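Local structure of arylsulfatase (Pseudoalteromonas sp. MB47, 7AJ0) at residues I240-R245 and Y276-Y281; G373-T378 and A407-D412. The protein probably removes sulfate groups from the algal polysaccharide fucoidan as an exo-acting, calcium-binding sulfatase that assembles into a hexamer. All coordinates share one frame; numbering follows the deposited sequence.

How the contacts relate
Both contacts are buried, yet they lie on opposite sides of the chain's centre, with their centres 32 Å apart and their nearest atoms about 17 Å apart. They share no helix or strand. Contact 1, centred 21 Å from the middle of the chain, sets the start of helix 240-258 against a loop and is polar: an amide, a lysine, a phenol and a water meet, with an exposed lysine at the border. Contact 2, 15 Å from the middle, joins the stretch around strand 375-376 to the short helix 406-409 by apolar and sulfur-aromatic packing. Contact 1 closes along the chain before contact 2 opens.

Contact 1 (I240-R245 and Y276-Y281); sequences IDQVLR and YPAPKY
Gln242 and Lys280 both carry CG beside the backbone N, anti to the carbonyl carbon, and Gln242 then bends at chi2 (-63°), which turns its amide along the helix toward Arg245 while its CG stays against the loop. That methylene meets the CB of Ala278 at 4.0 Å, and a side chain as short as alanine lets the loop come this near. The side chain of Lys280 runs obliquely across that of Gln242 and, bent at chi3, brings NZ to 3.5 Å from Gln242 OE1 in a weak hydrogen bond. The same oxygen takes two more weak bonds from within the helix, from NH1 and NH2 of Arg245, the latter at 3.1 Å. Neither is straight, with angles at the hydrogens near 130°. The amide oxygen thus lies close to two cationic side chains, which would probably polarise it, although Arg245 also pairs with Glu304.

In the alkaline-phosphatase-like fold of sulfatases, helices pack on a central mixed sheet; here the loop that follows strand 262-267 folds back onto helix 240-258, and helix 290-311 lies beside both. From that third helix, Glu297 accepts from Gln242 NE2 and also from the backbone N of Ala278, tying the two segments together.

Tyr281 brings CE2 to 3.8 Å from Gln242 NE2; the nitrogen lies at the ring edge, near its plane, with amide and ring planes 50° apart. One water joins the two polar ends, accepting from Gln242 NE2 at 2.9 Å and lying 2.7 Å from Tyr281 OH. A leucine in place of Gln242 would probably leave this water and Glu297 without their amide donor, and Lys280 and Arg245 without the oxygen they share.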
ATOM      1  N   ILE A 240      -0.662 -42.404  -8.704  1.00 26.23           N
ATOM      2  CA  ILE A 240      -1.940 -42.090  -9.339  1.00 26.02           C
ATOM      3  C   ILE A 240      -1.764 -41.846 -10.833  1.00 25.60           C
ATOM      4  O   ILE A 240      -2.539 -42.355 -11.651  1.00 25.66           O
ATOM      5  CB  ILE A 240      -2.592 -40.890  -8.626  1.00 26.94           C
ATOM      6  CG1 ILE A 240      -4.062 -40.754  -9.024  1.00 28.63           C
ATOM      7  CG2 ILE A 240      -1.845 -39.594  -8.934  1.00 32.30           C
ATOM      8  CD1 ILE A 240      -4.817 -39.743  -8.183  1.00 26.70           C
ATOM      9  N   ASP A 241      -0.743 -41.080 -11.220  1.00 25.22           N
ATOM     10  CA  ASP A 241      -0.555 -40.762 -12.631  1.00 24.86           C
ATOM     11  C   ASP A 241       0.111 -41.891 -13.408  1.00 25.12           C
ATOM     12  O   ASP A 241       0.021 -41.910 -14.641  1.00 24.95           O
ATOM     13  CB  ASP A 241       0.258 -39.473 -12.775  1.00 24.42           C
ATOM     14  CG  ASP A 241      -0.622 -38.235 -12.807  1.00 24.15           C
ATOM     15  OD1 ASP A 241      -1.437 -38.114 -13.746  1.00 23.89           O
ATOM     16  OD2 ASP A 241      -0.517 -37.395 -11.886  1.00 23.97           O
ATOM     17  N   GLN A 242       0.773 -42.825 -12.722  1.00 25.56           N
ATOM     18  CA  GLN A 242       1.243 -44.033 -13.392  1.00 25.91           C
ATOM     19  C   GLN A 242       0.079 -44.966 -13.699  1.00 26.22           C
ATOM     20  O   GLN A 242       0.055 -45.621 -14.749  1.00 26.35           O
ATOM     21  CB  GLN A 242       2.282 -44.747 -12.528  1.00 26.35           C
ATOM     22  CG  GLN A 242       3.518 -43.919 -12.220  1.00 26.14           C
ATOM     23  CD  GLN A 242       4.304 -43.553 -13.464  1.00 31.84           C
ATOM     24  OE1 GLN A 242       4.743 -44.424 -14.216  1.00 26.14           O
ATOM     25  NE2 GLN A 242       4.481 -42.255 -13.690  1.00 27.02           N
ATOM     26  N   VAL A 243      -0.898 -45.037 -12.793  1.00 26.41           N
ATOM     27  CA  VAL A 243      -2.072 -45.871 -13.022  1.00 26.76           C
ATOM     28  C   VAL A 243      -2.913 -45.307 -14.157  1.00 26.41           C
ATOM     29  O   VAL A 243      -3.414 -46.053 -15.007  1.00 26.65           O
ATOM     30  CB  VAL A 243      -2.890 -45.999 -11.724  1.00 27.10           C
ATOM     31  CG1 VAL A 243      -4.209 -46.704 -11.991  1.00 37.73           C
ATOM     32  CG2 VAL A 243      -2.083 -46.736 -10.672  1.00 27.56           C
ATOM     33  N   LEU A 244      -3.086 -43.983 -14.191  1.00 25.89           N
ATOM     34  CA  LEU A 244      -3.826 -43.365 -15.286  1.00 25.57           C
ATOM     35  C   LEU A 244      -3.123 -43.601 -16.615  1.00 25.47           C
ATOM     36  O   LEU A 244      -3.767 -43.904 -17.625  1.00 25.55           O
ATOM     37  CB  LEU A 244      -3.992 -41.870 -15.029  1.00 25.07           C
ATOM     38  CG  LEU A 244      -4.798 -41.484 -13.789  1.00 25.18           C
ATOM     39  CD1 LEU A 244      -4.702 -39.987 -13.537  1.00 24.70           C
ATOM     40  CD2 LEU A 244      -6.248 -41.905 -13.938  1.00 25.48           C
ATOM     41  N   ARG A 245      -1.797 -43.456 -16.635  1.00 25.34           N
ATOM     42  CA  ARG A 245      -1.034 -43.740 -17.846  1.00 25.33           C
ATOM     43  C   ARG A 245      -1.301 -45.160 -18.328  1.00 25.86           C
ATOM     44  O   ARG A 245      -1.559 -45.387 -19.515  1.00 25.91           O
ATOM     45  CB  ARG A 245       0.456 -43.522 -17.577  1.00 25.26           C
ATOM     46  CG  ARG A 245       1.375 -43.678 -18.781  1.00 25.27           C
ATOM     47  CD  ARG A 245       1.787 -45.127 -19.043  1.00 25.83           C
ATOM     48  NE  ARG A 245       2.024 -45.887 -17.819  1.00 26.21           N
ATOM     49  CZ  ARG A 245       3.056 -45.706 -17.002  1.00 26.24           C
ATOM     50  NH1 ARG A 245       3.964 -44.777 -17.265  1.00 35.26           N
ATOM     51  NH2 ARG A 245       3.173 -46.451 -15.913  1.00 26.64           N
ATOM     52  N   TYR A 276       2.444 -35.440  -5.238  1.00 25.14           N
ATOM     53  CA  TYR A 276       3.206 -36.592  -4.760  1.00 25.60           C
ATOM     54  C   TYR A 276       3.606 -37.430  -5.965  1.00 25.49           C
ATOM     55  O   TYR A 276       2.875 -38.341  -6.377  1.00 25.58           O
ATOM     56  CB  TYR A 276       2.402 -37.402  -3.747  1.00 26.10           C
ATOM     57  CG  TYR A 276       2.434 -36.792  -2.369  1.00 26.42           C
ATOM     58  CD1 TYR A 276       3.449 -37.107  -1.479  1.00 26.87           C
ATOM     59  CD2 TYR A 276       1.465 -35.886  -1.966  1.00 26.31           C
ATOM     60  CE1 TYR A 276       3.492 -36.547  -0.222  1.00 27.22           C
ATOM     61  CE2 TYR A 276       1.500 -35.319  -0.709  1.00 26.65           C
ATOM     62  CZ  TYR A 276       2.516 -35.652   0.159  1.00 27.11           C
ATOM     63  OH  TYR A 276       2.558 -35.091   1.412  1.00 27.50           O
ATOM     64  N   PRO A 277       4.760 -37.142  -6.564  1.00 25.34           N
ATOM     65  CA  PRO A 277       5.203 -37.924  -7.722  1.00 25.28           C
ATOM     66  C   PRO A 277       5.541 -39.356  -7.338  1.00 25.82           C
ATOM     67  O   PRO A 277       5.710 -39.697  -6.166  1.00 26.26           O
ATOM     68  CB  PRO A 277       6.454 -37.177  -8.210  1.00 25.12           C
ATOM     69  CG  PRO A 277       6.377 -35.824  -7.582  1.00 24.93           C
ATOM     70  CD  PRO A 277       5.672 -36.019  -6.274  1.00 25.23           C
ATOM     71  N   ALA A 278       5.643 -40.202  -8.358  1.00 25.84           N
ATOM     72  CA  ALA A 278       6.047 -41.579  -8.126  1.00 26.38           C
ATOM     73  C   ALA A 278       7.453 -41.608  -7.530  1.00 26.71           C
ATOM     74  O   ALA A 278       8.266 -40.717  -7.798  1.00 26.49           O
ATOM     75  CB  ALA A 278       6.008 -42.375  -9.427  1.00 26.34           C
ATOM     76  N   PRO A 279       7.760 -42.613  -6.702  1.00 27.31           N
ATOM     77  CA  PRO A 279       9.110 -42.693  -6.112  1.00 27.71           C
ATOM     78  C   PRO A 279      10.241 -42.566  -7.118  1.00 27.62           C
ATOM     79  O   PRO A 279      11.282 -41.980  -6.801  1.00 27.73           O
ATOM     80  CB  PRO A 279       9.105 -44.076  -5.440  1.00 28.39           C
ATOM     81  CG  PRO A 279       7.672 -44.299  -5.074  1.00 28.36           C
ATOM     82  CD  PRO A 279       6.856 -43.652  -6.170  1.00 27.70           C
ATOM     83  N   LYS A 280      10.063 -43.108  -8.325  1.00 27.48           N
ATOM     84  CA  LYS A 280      11.062 -42.953  -9.375  1.00 27.41           C
ATOM     85  C   LYS A 280      11.522 -41.508  -9.523  1.00 27.00           C
ATOM     86  O   LYS A 280      12.695 -41.248  -9.816  1.00 31.57           O
ATOM     87  CB  LYS A 280      10.488 -43.439 -10.710  1.00 27.19           C
ATOM     88  CG  LYS A 280      10.581 -44.927 -10.956  1.00 34.58           C
ATOM     89  CD  LYS A 280       9.473 -45.416 -11.896  1.00 48.21           C
ATOM     90  CE  LYS A 280       9.192 -44.442 -13.038  1.00 27.55           C
ATOM     91  NZ  LYS A 280       8.166 -44.981 -13.984  1.00 50.11           N
ATOM     92  N   TYR A 281      10.611 -40.554  -9.339  1.00 29.43           N
ATOM     93  CA  TYR A 281      10.853 -39.166  -9.704  1.00 26.11           C
ATOM     94  C   TYR A 281      11.251 -38.284  -8.530  1.00 26.21           C
ATOM     95  O   TYR A 281      11.361 -37.064  -8.699  1.00 25.89           O
ATOM     96  CB  TYR A 281       9.610 -38.585 -10.382  1.00 25.55           C
ATOM     97  CG  TYR A 281       9.262 -39.276 -11.676  1.00 34.55           C
ATOM     98  CD1 TYR A 281      10.051 -39.106 -12.803  1.00 33.04           C
ATOM     99  CD2 TYR A 281       8.150 -40.101 -11.770  1.00 25.47           C
ATOM    100  CE1 TYR A 281       9.744 -39.737 -13.989  1.00 25.35           C
ATOM    101  CE2 TYR A 281       7.834 -40.736 -12.951  1.00 25.43           C
ATOM    102  CZ  TYR A 281       8.635 -40.549 -14.057  1.00 25.37           C
ATOM    103  OH  TYR A 281       8.324 -41.179 -15.235  1.00 25.38           O
TER
HETATM  104  O   HOH W   1       6.022 -42.199 -16.173  1.00 24.44           O

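Contact 2 (G373-T378 and A407-D412); sequences GLMDLT and AFLLAD
A Met-aromatic contact joins the stretch leading into helix 377-387 to the short helix 406-409, with Met375 supplying the sulfur and Phe408 the ring. The SD of Met375 stands 5.4 Å from the ring centroid and 90° off the ring normal, so it meets the edge rather than a face. Its closest ring atom is Phe408 CE2, at 4.2 Å. At this position the sulfur faces the weakly positive C-H rim of the ring, an approach suited to its lone-pair density. With CG anti to the backbone N (chi1 -177°) and the later torsions close to extended, the methionine reaches out from its strand. The sulfur also touches CD2 of Leu409, again at 4.2 Å, and so rests against two successive residues of the helix, both on the same side of it.

Strand 375-376 runs parallel to strand 91-97 at the margin of the mixed sheet of the sulfatase fold, and Met375 makes backbone bonds to Ser95 and Tyr97. Leu93 of that strand touches both Met375 and Phe408, extending the apolar layer between sheet and helix.

Gly373 meets the neighbouring ring atom: its CA lies 3.9 Å from Phe408 CZ, in an oblique approach. A CB on this glycine would probably come too close to the same ring carbon, so the bare backbone suits the close fit. Beyond the methionine, Asp376 takes the N-cap position, its OD1 accepting from Thr378 N at 3.0 Å with an angle of 166° at the hydrogen, which satisfies a backbone N-H of the helix's first turn.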
ATOM      1  N   GLY A 373      -2.753 -16.444 -32.492  1.00 22.13           N
ATOM      2  CA  GLY A 373      -4.176 -16.284 -32.728  1.00 22.17           C
ATOM      3  C   GLY A 373      -5.010 -16.762 -31.554  1.00 21.92           C
ATOM      4  O   GLY A 373      -4.659 -17.708 -30.850  1.00 21.74           O
ATOM      5  N   LEU A 374      -6.143 -16.095 -31.349  1.00 21.97           N
ATOM      6  CA  LEU A 374      -6.972 -16.378 -30.188  1.00 21.80           C
ATOM      7  C   LEU A 374      -7.604 -17.760 -30.297  1.00 21.80           C
ATOM      8  O   LEU A 374      -8.122 -18.147 -31.345  1.00 22.01           O
ATOM      9  CB  LEU A 374      -8.068 -15.322 -30.047  1.00 21.94           C
ATOM     10  CG  LEU A 374      -7.623 -13.882 -29.794  1.00 21.99           C
ATOM     11  CD1 LEU A 374      -8.847 -13.001 -29.536  1.00 22.15           C
ATOM     12  CD2 LEU A 374      -6.643 -13.799 -28.639  1.00 21.76           C
ATOM     13  N   MET A 375      -7.560 -18.509 -29.195  1.00 21.61           N
ATOM     14  CA  MET A 375      -8.188 -19.821 -29.136  1.00 21.64           C
ATOM     15  C   MET A 375      -8.634 -20.090 -27.707  1.00 21.52           C
ATOM     16  O   MET A 375      -8.049 -19.579 -26.750  1.00 21.36           O
ATOM     17  CB  MET A 375      -7.244 -20.924 -29.621  1.00 25.58           C
ATOM     18  CG  MET A 375      -7.890 -22.298 -29.651  1.00 22.53           C
ATOM     19  SD  MET A 375      -7.193 -23.390 -30.899  1.00 29.52           S
ATOM     20  CE  MET A 375      -8.021 -24.930 -30.496  1.00 26.20           C
ATOM     21  N   ASP A 376      -9.677 -20.908 -27.578  1.00 29.15           N
ATOM     22  CA  ASP A 376     -10.369 -21.157 -26.321  1.00 21.64           C
ATOM     23  C   ASP A 376     -10.438 -22.658 -26.080  1.00 21.69           C
ATOM     24  O   ASP A 376     -10.275 -23.460 -27.002  1.00 21.79           O
ATOM     25  CB  ASP A 376     -11.784 -20.544 -26.362  1.00 21.88           C
ATOM     26  CG  ASP A 376     -12.409 -20.389 -24.987  1.00 41.77           C
ATOM     27  OD1 ASP A 376     -12.586 -21.405 -24.280  1.00 44.19           O
ATOM     28  OD2 ASP A 376     -12.734 -19.241 -24.614  1.00 51.63           O
ATOM     29  N   LEU A 377     -10.679 -23.041 -24.823  1.00 21.67           N
ATOM     30  CA  LEU A 377     -10.918 -24.451 -24.531  1.00 21.80           C
ATOM     31  C   LEU A 377     -12.191 -24.951 -25.207  1.00 28.88           C
ATOM     32  O   LEU A 377     -12.260 -26.116 -25.616  1.00 22.28           O
ATOM     33  CB  LEU A 377     -11.011 -24.685 -23.024  1.00 23.16           C
ATOM     34  CG  LEU A 377      -9.706 -24.789 -22.235  1.00 21.57           C
ATOM     35  CD1 LEU A 377     -10.018 -24.992 -20.756  1.00 21.66           C
ATOM     36  CD2 LEU A 377      -8.821 -25.908 -22.754  1.00 31.60           C
ATOM     37  N   THR A 378     -13.211 -24.099 -25.323  1.00 22.28           N
ATOM     38  CA  THR A 378     -14.410 -24.497 -26.045  1.00 22.65           C
ATOM     39  C   THR A 378     -14.129 -24.731 -27.526  1.00 22.72           C
ATOM     40  O   THR A 378     -14.900 -25.433 -28.187  1.00 23.30           O
ATOM     41  CB  THR A 378     -15.508 -23.443 -25.897  1.00 22.84           C
ATOM     42  OG1 THR A 378     -15.035 -22.183 -26.390  1.00 22.67           O
ATOM     43  CG2 THR A 378     -15.921 -23.297 -24.441  1.00 22.87           C
ATOM     44  N   ALA A 407      -9.652 -24.953 -39.560  1.00 24.52           N
ATOM     45  CA  ALA A 407      -8.990 -24.123 -40.560  1.00 24.72           C
ATOM     46  C   ALA A 407      -7.840 -23.317 -39.971  1.00 30.84           C
ATOM     47  O   ALA A 407      -6.938 -22.905 -40.708  1.00 26.49           O
ATOM     48  CB  ALA A 407     -10.000 -23.174 -41.207  1.00 25.01           C
ATOM     49  N   PHE A 408      -7.856 -23.079 -38.661  1.00 28.80           N
ATOM     50  CA  PHE A 408      -6.772 -22.354 -38.004  1.00 23.57           C
ATOM     51  C   PHE A 408      -5.601 -23.277 -37.694  1.00 23.76           C
ATOM     52  O   PHE A 408      -4.442 -22.907 -37.912  1.00 23.47           O
ATOM     53  CB  PHE A 408      -7.321 -21.690 -36.739  1.00 23.21           C
ATOM     54  CG  PHE A 408      -6.276 -21.082 -35.849  1.00 22.88           C
ATOM     55  CD1 PHE A 408      -5.388 -20.135 -36.332  1.00 28.42           C
ATOM     56  CD2 PHE A 408      -6.208 -21.435 -34.509  1.00 22.53           C
ATOM     57  CE1 PHE A 408      -4.438 -19.567 -35.500  1.00 22.72           C
ATOM     58  CE2 PHE A 408      -5.263 -20.870 -33.672  1.00 26.98           C
ATOM     59  CZ  PHE A 408      -4.376 -19.934 -34.168  1.00 22.37           C
ATOM     60  N   LEU A 409      -5.887 -24.493 -37.219  1.00 23.40           N
ATOM     61  CA  LEU A 409      -4.828 -25.407 -36.813  1.00 23.31           C
ATOM     62  C   LEU A 409      -4.139 -26.075 -37.998  1.00 23.72           C
ATOM     63  O   LEU A 409      -2.963 -26.438 -37.894  1.00 25.28           O
ATOM     64  CB  LEU A 409      -5.394 -26.482 -35.881  1.00 23.17           C
ATOM     65  CG  LEU A 409      -5.915 -26.019 -34.521  1.00 22.80           C
ATOM     66  CD1 LEU A 409      -6.598 -27.166 -33.788  1.00 22.79           C
ATOM     67  CD2 LEU A 409      -4.789 -25.447 -33.677  1.00 30.61           C
ATOM     68  N   LEU A 410      -4.840 -26.252 -39.117  1.00 24.12           N
ATOM     69  CA  LEU A 410      -4.302 -26.985 -40.257  1.00 24.58           C
ATOM     70  C   LEU A 410      -3.747 -26.080 -41.349  1.00 24.89           C
ATOM     71  O   LEU A 410      -3.271 -26.587 -42.369  1.00 25.34           O
ATOM     72  CB  LEU A 410      -5.381 -27.897 -40.854  1.00 24.94           C
ATOM     73  CG  LEU A 410      -6.010 -28.910 -39.901  1.00 24.76           C
ATOM     74  CD1 LEU A 410      -6.997 -29.796 -40.639  1.00 25.23           C
ATOM     75  CD2 LEU A 410      -4.945 -29.749 -39.224  1.00 24.61           C
ATOM     76  N   ALA A 411      -3.793 -24.765 -41.166  1.00 24.71           N
ATOM     77  CA  ALA A 411      -3.226 -23.822 -42.118  1.00 25.02           C
ATOM     78  C   ALA A 411      -1.853 -23.364 -41.643  1.00 24.85           C
ATOM     79  O   ALA A 411      -1.655 -23.088 -40.456  1.00 27.40           O
ATOM     80  CB  ALA A 411      -4.142 -22.610 -42.302  1.00 25.03           C
ATOM     81  N   ASP A 412      -0.904 -23.291 -42.573  1.00 25.28           N
ATOM     82  CA  ASP A 412       0.416 -22.762 -42.255  1.00 25.24           C
ATOM     83  C   ASP A 412       0.302 -21.297 -41.853  1.00 25.03           C
ATOM     84  O   ASP A 412      -0.125 -20.457 -42.652  1.00 25.32           O
ATOM     85  CB  ASP A 412       1.353 -22.914 -43.451  1.00 25.84           C
ATOM     86  CG  ASP A 412       1.798 -24.350 -43.669  1.00 34.54           C
ATOM     87  OD1 ASP A 412       1.576 -25.188 -42.767  1.00 36.49           O
ATOM     88  OD2 ASP A 412       2.367 -24.643 -44.742  1.00 40.70           O
TER